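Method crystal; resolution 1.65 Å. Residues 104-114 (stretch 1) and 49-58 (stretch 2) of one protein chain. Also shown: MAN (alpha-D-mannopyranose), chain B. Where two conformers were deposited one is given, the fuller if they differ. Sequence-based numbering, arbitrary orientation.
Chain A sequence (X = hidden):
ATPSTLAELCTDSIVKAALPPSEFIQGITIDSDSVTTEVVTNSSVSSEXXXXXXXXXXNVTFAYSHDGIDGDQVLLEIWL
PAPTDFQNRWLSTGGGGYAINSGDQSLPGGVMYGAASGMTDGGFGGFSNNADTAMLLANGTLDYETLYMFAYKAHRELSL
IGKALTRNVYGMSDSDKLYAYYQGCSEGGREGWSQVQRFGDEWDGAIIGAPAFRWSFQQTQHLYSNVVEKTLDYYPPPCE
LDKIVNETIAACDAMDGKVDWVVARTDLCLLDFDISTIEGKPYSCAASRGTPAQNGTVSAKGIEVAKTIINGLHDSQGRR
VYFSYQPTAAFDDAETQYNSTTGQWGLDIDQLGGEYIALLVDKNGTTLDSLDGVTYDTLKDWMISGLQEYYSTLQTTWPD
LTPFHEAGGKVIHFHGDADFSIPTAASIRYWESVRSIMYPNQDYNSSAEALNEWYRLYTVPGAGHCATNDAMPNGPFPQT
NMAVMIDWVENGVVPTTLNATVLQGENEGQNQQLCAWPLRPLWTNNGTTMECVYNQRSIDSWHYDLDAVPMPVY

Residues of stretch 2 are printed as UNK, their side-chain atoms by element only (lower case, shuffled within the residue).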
ATOM      1  N   ASP A 104      13.018  -8.637   7.065  1.00 26.58           N
ATOM      2  CA  ASP A 104      12.488  -9.656   8.008  0.59 26.45           C
ATOM      3  C   ASP A 104      11.111  -9.246   8.514  1.00 25.98           C
ATOM      4  O   ASP A 104      10.613  -9.882   9.487  1.00 28.11           O
ATOM      5  CB  ASP A 104      13.479  -9.855   9.146  0.59 26.38           C
ATOM      6  CG  ASP A 104      14.744 -10.573   8.722  0.59 28.66           C
ATOM      7  OD1 ASP A 104      14.795 -11.092   7.592  0.59 32.65           O
ATOM      8  OD2 ASP A 104      15.700 -10.570   9.531  0.59 38.26           O
ATOM      9  N   GLN A 105      10.601  -8.146   7.994  1.00 24.74           N
ATOM     10  CA  GLN A 105       9.300  -7.658   8.651  0.53 26.01           C
ATOM     11  C   GLN A 105       7.927  -8.334   8.264  1.00 25.89           C
ATOM     12  O   GLN A 105       6.923  -8.411   9.078  1.00 26.92           O
ATOM     13  CB  GLN A 105       9.194  -6.151   8.444  0.53 30.16           C
ATOM     14  CG  GLN A 105      10.333  -5.377   9.101  0.53 34.65           C
ATOM     15  CD  GLN A 105      10.585  -5.693  10.560  0.53 37.24           C
ATOM     16  OE1 GLN A 105       9.683  -5.671  11.380  0.53 41.51           O
ATOM     17  NE2 GLN A 105      11.818  -6.070  10.866  0.53 42.54           N
ATOM     18  N   SER A 106       7.853  -8.891   7.047  1.00 23.52           N
ATOM     19  CA  SER A 106       6.570  -9.513   6.614  1.00 21.02           C
ATOM     20  C   SER A 106       6.568 -11.030   6.847  1.00 20.33           C
ATOM     21  O   SER A 106       5.468 -11.574   7.143  1.00 20.52           O
ATOM     22  CB  SER A 106       6.225  -9.215   5.161  1.00 23.46           C
ATOM     23  OG  SER A 106       6.059  -7.835   4.951  1.00 26.12           O
ATOM     24  N   LEU A 107       7.680 -11.693   6.609  1.00 20.88           N
ATOM     25  CA  LEU A 107       7.767 -13.160   6.640  1.00 20.40           C
ATOM     26  C   LEU A 107       7.244 -13.755   7.954  1.00 22.90           C
ATOM     27  O   LEU A 107       6.591 -14.810   7.906  1.00 20.93           O
ATOM     28  CB  LEU A 107       9.181 -13.651   6.349  1.00 20.40           C
ATOM     29  CG  LEU A 107       9.787 -13.254   5.005  1.00 20.84           C
ATOM     30  CD1 LEU A 107      11.203 -13.724   4.925  1.00 23.27           C
ATOM     31  CD2 LEU A 107       8.965 -13.864   3.892  1.00 21.38           C
ATOM     32  N   PRO A 108       7.434 -13.151   9.157  1.00 20.77           N
ATOM     33  CA  PRO A 108       6.906 -13.784  10.379  1.00 21.96           C
ATOM     34  C   PRO A 108       5.391 -13.965  10.346  1.00 23.48           C
ATOM     35  O   PRO A 108       4.869 -14.872  10.967  1.00 21.44           O
ATOM     36  CB  PRO A 108       7.260 -12.766  11.485  1.00 24.49           C
ATOM     37  CG  PRO A 108       8.529 -12.068  10.942  1.00 23.73           C
ATOM     38  CD  PRO A 108       8.259 -11.951   9.448  1.00 22.06           C
ATOM     39  N   GLY A 109       4.683 -13.064   9.652  1.00 21.22           N
ATOM     40  CA  GLY A 109       3.225 -13.052   9.604  1.00 22.14           C
ATOM     41  C   GLY A 109       2.691 -14.275   8.875  1.00 21.38           C
ATOM     42  O   GLY A 109       1.475 -14.511   8.973  1.00 23.02           O
ATOM     43  N   GLY A 110       3.496 -14.966   8.098  1.00 19.72           N
ATOM     44  CA  GLY A 110       3.091 -16.249   7.513  1.00 21.88           C
ATOM     45  C   GLY A 110       3.445 -17.416   8.406  1.00 22.58           C
ATOM     46  O   GLY A 110       2.608 -18.290   8.653  1.00 19.85           O
ATOM     47  N   VAL A 111       4.672 -17.443   8.859  1.00 20.93           N
ATOM     48  CA  VAL A 111       5.202 -18.597   9.643  1.00 21.76           C
ATOM     49  C   VAL A 111       4.314 -18.798  10.875  1.00 21.94           C
ATOM     50  O   VAL A 111       4.002 -19.959  11.203  1.00 21.37           O
ATOM     51  CB  VAL A 111       6.655 -18.373  10.034  1.00 23.33           C
ATOM     52  CG1 VAL A 111       7.124 -19.417  11.037  1.00 22.86           C
ATOM     53  CG2 VAL A 111       7.538 -18.351   8.808  1.00 22.44           C
ATOM     54  N   MET A 112       3.836 -17.729  11.483  1.00 21.00           N
ATOM     55  CA  MET A 112       3.048 -17.894  12.734  1.00 24.57           C
ATOM     56  C   MET A 112       1.661 -18.487  12.426  1.00 25.33           C
ATOM     57  O   MET A 112       1.017 -18.964  13.384  1.00 24.78           O
ATOM     58  CB  MET A 112       2.928 -16.602  13.517  1.00 23.74           C
ATOM     59  CG  MET A 112       2.061 -15.576  12.851  1.00 23.73           C
ATOM     60  SD  MET A 112       1.818 -14.072  13.833  1.00 26.50           S
ATOM     61  CE  MET A 112       3.483 -13.479  14.020  1.00 27.92           C
ATOM     62  N   TYR A 113       1.203 -18.502  11.169  1.00 21.61           N
ATOM     63  CA  TYR A 113      -0.046 -19.189  10.745  1.00 21.93           C
ATOM     64  C   TYR A 113       0.278 -20.471   9.977  1.00 21.55           C
ATOM     65  O   TYR A 113      -0.578 -20.977   9.241  1.00 24.58           O
ATOM     66  CB  TYR A 113      -0.928 -18.212   9.971  1.00 22.80           C
ATOM     67  CG  TYR A 113      -1.506 -17.149  10.840  1.00 22.40           C
ATOM     68  CD1 TYR A 113      -2.535 -17.404  11.743  1.00 23.85           C
ATOM     69  CD2 TYR A 113      -0.935 -15.895  10.891  1.00 23.37           C
ATOM     70  CE1 TYR A 113      -2.998 -16.414  12.602  1.00 24.81           C
ATOM     71  CE2 TYR A 113      -1.361 -14.924  11.783  1.00 24.86           C
ATOM     72  CZ  TYR A 113      -2.410 -15.172  12.648  1.00 24.64           C
ATOM     73  OH  TYR A 113      -2.878 -14.218  13.517  1.00 25.69           O
ATOM     74  N   GLY A 114       1.466 -21.037  10.154  1.00 21.37           N
ATOM     75  CA  GLY A 114       1.862 -22.301   9.526  1.00 22.62           C
ATOM     76  C   GLY A 114       2.012 -22.229   8.031  1.00 20.49           C
ATOM     77  O   GLY A 114       1.848 -23.263   7.344  1.00 20.48           O
ATOM     78  N   UNK A  49       0.886  -5.415  11.665  1.00 25.03           N
ATOM     79  CA  UNK A  49       0.157  -6.247  10.659  1.00 26.71           C
ATOM     80  C   UNK A  49      -0.143  -7.671  11.151  1.00 23.93           C
ATOM     81  O   UNK A  49      -0.841  -8.386  10.416  1.00 24.88           O
ATOM     82  c   UNK A  49       1.095  -4.964   8.726  1.00 27.19           C
ATOM     83  c   UNK A  49       2.447  -3.102   8.036  1.00 30.17           C
ATOM     84  c   UNK A  49       1.327  -2.480   7.547  1.00 30.14           C
ATOM     85  c   UNK A  49       0.103  -3.095   7.587  1.00 32.06           C
ATOM     86  c   UNK A  49       0.951  -6.326   9.364  1.00 25.76           C
ATOM     87  c   UNK A  49      -0.013  -4.345   8.198  1.00 30.51           C
ATOM     88  c   UNK A  49       2.334  -4.358   8.621  1.00 29.83           C
ATOM     89  N   UNK A  50       0.440  -8.096  12.262  1.00 22.87           N
ATOM     90  CA  UNK A  50       0.178  -9.437  12.824  1.00 23.35           C
ATOM     91  C   UNK A  50       0.312  -9.397  14.341  1.00 24.84           C
ATOM     92  O   UNK A  50       1.042  -8.595  14.897  1.00 24.28           O
ATOM     93  c   UNK A  50       4.396  -9.513  10.657  1.00 21.94           C
ATOM     94  c   UNK A  50       4.751  -9.974  12.952  1.00 23.07           C
ATOM     95  o   UNK A  50       6.609  -9.303  11.602  1.00 24.13           O
ATOM     96  c   UNK A  50       5.268  -9.594  11.727  1.00 23.74           C
ATOM     97  c   UNK A  50       2.528 -10.186  12.039  1.00 22.80           C
ATOM     98  c   UNK A  50       1.068 -10.497  12.164  1.00 23.07           C
ATOM     99  c   UNK A  50       3.048  -9.750  10.820  1.00 22.03           C
ATOM    100  c   UNK A  50       3.413 -10.281  13.100  1.00 22.77           C
ATOM    101  N   UNK A  51      -0.399 -10.298  15.025  1.00 25.47           N
ATOM    102  CA  UNK A  51      -0.253 -10.408  16.480  1.00 27.65           C
ATOM    103  C   UNK A  51       1.157 -10.832  16.865  1.00 26.76           C
ATOM    104  O   UNK A  51       1.907 -11.500  16.097  1.00 26.55           O
ATOM    105  c   UNK A  51      -1.261 -11.492  16.867  1.00 29.70           C
ATOM    106  c   UNK A  51      -2.197 -11.607  15.701  1.00 30.14           C
ATOM    107  c   UNK A  51      -1.409 -11.197  14.463  1.00 25.15           C
ATOM    108  N   UNK A  52       1.551 -10.452  18.092  1.00 26.66           N
ATOM    109  CA  UNK A  52       2.870 -10.829  18.624  1.00 27.28           C
ATOM    110  C   UNK A  52       2.962 -12.333  18.778  1.00 26.48           C
ATOM    111  O   UNK A  52       1.969 -12.999  19.144  1.00 28.40           O
ATOM    112  c   UNK A  52       3.166 -10.080  19.907  1.00 32.31           C
ATOM    113  o   UNK A  52       3.213  -8.683  19.579  1.00 34.40           O
ATOM    114  N   UNK A  53       4.117 -12.878  18.505  1.00 27.47           N
ATOM    115  CA  UNK A  53       4.324 -14.334  18.600  1.00 28.55           C
ATOM    116  C   UNK A  53       5.791 -14.643  18.824  1.00 27.06           C
ATOM    117  O   UNK A  53       6.644 -13.816  18.586  1.00 27.63           O
ATOM    118  c   UNK A  53       3.831 -15.050  17.359  1.00 31.06           C
ATOM    119  N   UNK A  54       6.044 -15.894  19.138  1.00 26.87           N
ATOM    120  CA  UNK A  54       7.387 -16.485  19.133  1.00 25.84           C
ATOM    121  C   UNK A  54       7.400 -17.626  18.131  1.00 28.03           C
ATOM    122  O   UNK A  54       6.513 -18.510  18.212  1.00 27.76           O
ATOM    123  c   UNK A  54       7.803 -16.966  20.538  1.00 31.37           C
ATOM    124  c   UNK A  54       9.218 -17.454  20.570  1.00 32.53           C
ATOM    125  o   UNK A  54       7.714 -15.845  21.411  1.00 32.61           O
ATOM    126  N   UNK A  55       8.321 -17.591  17.171  1.00 26.01           N
ATOM    127  CA  UNK A  55       8.283 -18.560  16.029  1.00 25.74           C
ATOM    128  C   UNK A  55       9.583 -19.322  15.900  1.00 25.10           C
ATOM    129  O   UNK A  55      10.660 -18.834  16.292  1.00 26.53           O
ATOM    130  c   UNK A  55       7.902 -17.867  14.701  1.00 24.62           C
ATOM    131  c   UNK A  55       8.613 -16.121  12.995  1.00 30.51           C
ATOM    132  c   UNK A  55       6.499 -17.330  14.817  1.00 27.95           C
ATOM    133  c   UNK A  55       8.879 -16.766  14.350  1.00 24.30           C
ATOM    134  N   UNK A  56       9.483 -20.517  15.312  1.00 24.23           N
ATOM    135  CA  UNK A  56      10.624 -21.346  14.906  1.00 23.89           C
ATOM    136  C   UNK A  56      10.487 -21.580  13.398  1.00 25.07           C
ATOM    137  O   UNK A  56       9.334 -21.826  12.952  1.00 24.61           O
ATOM    138  n   UNK A  56       9.476 -23.197  17.673  1.00 33.85           N
ATOM    139  o   UNK A  56      11.288 -21.937  17.715  1.00 28.20           O
ATOM    140  c   UNK A  56      10.598 -22.727  15.581  1.00 25.90           C
ATOM    141  c   UNK A  56      10.484 -22.589  17.087  1.00 28.40           C
ATOM    142  N   UNK A  57      11.587 -21.572  12.668  1.00 23.02           N
ATOM    143  CA  UNK A  57      11.534 -21.824  11.205  1.00 25.41           C
ATOM    144  C   UNK A  57      12.881 -22.171  10.652  1.00 24.37           C
ATOM    145  O   UNK A  57      13.931 -21.998  11.300  1.00 23.81           O
ATOM    146  c   UNK A  57      13.014 -16.922  11.148  1.00 24.64           C
ATOM    147  c   UNK A  57      12.017 -17.299  12.029  1.00 24.55           C
ATOM    148  c   UNK A  57      11.345 -18.498  11.806  1.00 22.99           C
ATOM    149  o   UNK A  57      13.715 -15.752  11.326  1.00 27.52           O
ATOM    150  c   UNK A  57      10.910 -20.597  10.510  1.00 23.77           C
ATOM    151  c   UNK A  57      12.638 -18.891   9.842  1.00 23.13           C
ATOM    152  c   UNK A  57      13.309 -17.694  10.052  1.00 23.69           C
ATOM    153  c   UNK A  57      11.637 -19.296  10.718  1.00 22.12           C
ATOM    154  N   UNK A  58      12.853 -22.636   9.423  1.00 21.25           N
ATOM    155  CA  UNK A  58      14.002 -22.857   8.564  1.00 20.29           C
ATOM    156  C   UNK A  58      14.123 -21.679   7.625  1.00 23.06           C
ATOM    157  O   UNK A  58      13.219 -21.514   6.769  1.00 23.19           O
ATOM    158  s   UNK A  58      15.348 -24.514   6.841  1.00 27.62           S
ATOM    159  c   UNK A  58      13.865 -24.135   7.780  1.00 22.80           C
TER
HETATM  160  C1  MAN B   6      -2.382  -9.645  22.516  1.00 45.91           C
HETATM  161  C2  MAN B   6      -1.536  -9.825  21.222  0.89 42.74           C
HETATM  162  C3  MAN B   6      -1.333  -8.435  20.627  0.57 39.21           C
HETATM  163  C4  MAN B   6      -2.653  -7.770  20.245  0.85 37.91           C
HETATM  164  C5  MAN B   6      -3.593  -7.792  21.466  1.00 40.84           C
HETATM  165  C6  MAN B   6      -5.028  -7.497  21.162  1.00 37.79           C
HETATM  166  O2  MAN B   6      -2.237 -10.641  20.274  0.92 36.25           O
HETATM  167  O3  MAN B   6      -0.432  -8.663  19.549  0.91 35.57           O
HETATM  168  O4  MAN B   6      -2.406  -6.414  19.861  0.85 31.84           O
HETATM  169  O5  MAN B   6      -3.636  -9.082  22.117  0.96 44.15           O
HETATM  170  O6  MAN B   6      -5.844  -7.382  22.441  0.91 36.98           O

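Position 49 carries seven side-chain carbons, one leading into a six-membered ring with no heteroatom. The ring makes no contact with stretch 1, although the CA-to-CB bond points toward it. This is Phe49.

Position 50 has the same carbon count plus one oxygen on the ring, opposite the attachment carbon. That oxygen lies 2.7 Å from O of Gln105, near the ring plane, as expected for a phenol giving its proton to a carbonyl. The residue is Tyr50, and OH to Gln105 O is a hydrogen bond. CA of Gly109 sits over one ring face, 4.0 Å from the centroid and 30° off the normal, a CH-pi contact. An ideal CB on Gly109 would fall 2.8 Å from Tyr50 CD2, a clash, so the close approach depends on the bare CA.

At position 51 three carbons close a ring onto the backbone N, which defines Pro51. Its CG is 3.5 Å from OH of Tyr113, while its CD lies at the edge of the Tyr113 ring.

Position 52 has one carbon and one oxygen, pointing away from stretch 1: Ser52. Its backbone N donates a hydrogen bond to O3 of the mannose (3.0 Å, N-H...O angle 172°).

A single carbon at position 53, 3.7 Å from CE of Met112, identifies Ala53.

Position 54 forks at its first carbon into one oxygen and one carbon, the pattern of Thr54; it points away and makes no contact.

Four carbons at position 55 fork at the first, with one arm two carbons long, hence Ile55. The end of that arm, CD1, is 3.9 Å from Pro108 CB, and CG2 lies 3.9 Å from Met112 CB.

Position 56 has two carbons, the second bearing oxygen and nitrogen: Asn56. Its side chain points away, but its backbone O is 3.8 Å from Val111 CG1.

Position 57 repeats the phenol pattern, giving Tyr57, whose CB is 4.0 Å from Val111 CG1.

One carbon and one sulfur at position 58 make Cys58, which is out of reach and covalently bonded elsewhere in the structure.

The contact buries 535 Å², summed over both sides. From Ala53 to Tyr57 the strand alternates, sending 53, 55 and 57 toward stretch 1 and 54 and 56 away. Met112 starts sideways, but its p, t, p rotamer brings CE to 3.3 Å from Tyr50 CD1 and 3.7 Å from Ala53 CB. Apolar packing thus accounts for most of the close approaches, while one hydrogen bond ties the Tyr50 hydroxyl to the backbone.

Stretch 2 (49-58) FYPSATINYC
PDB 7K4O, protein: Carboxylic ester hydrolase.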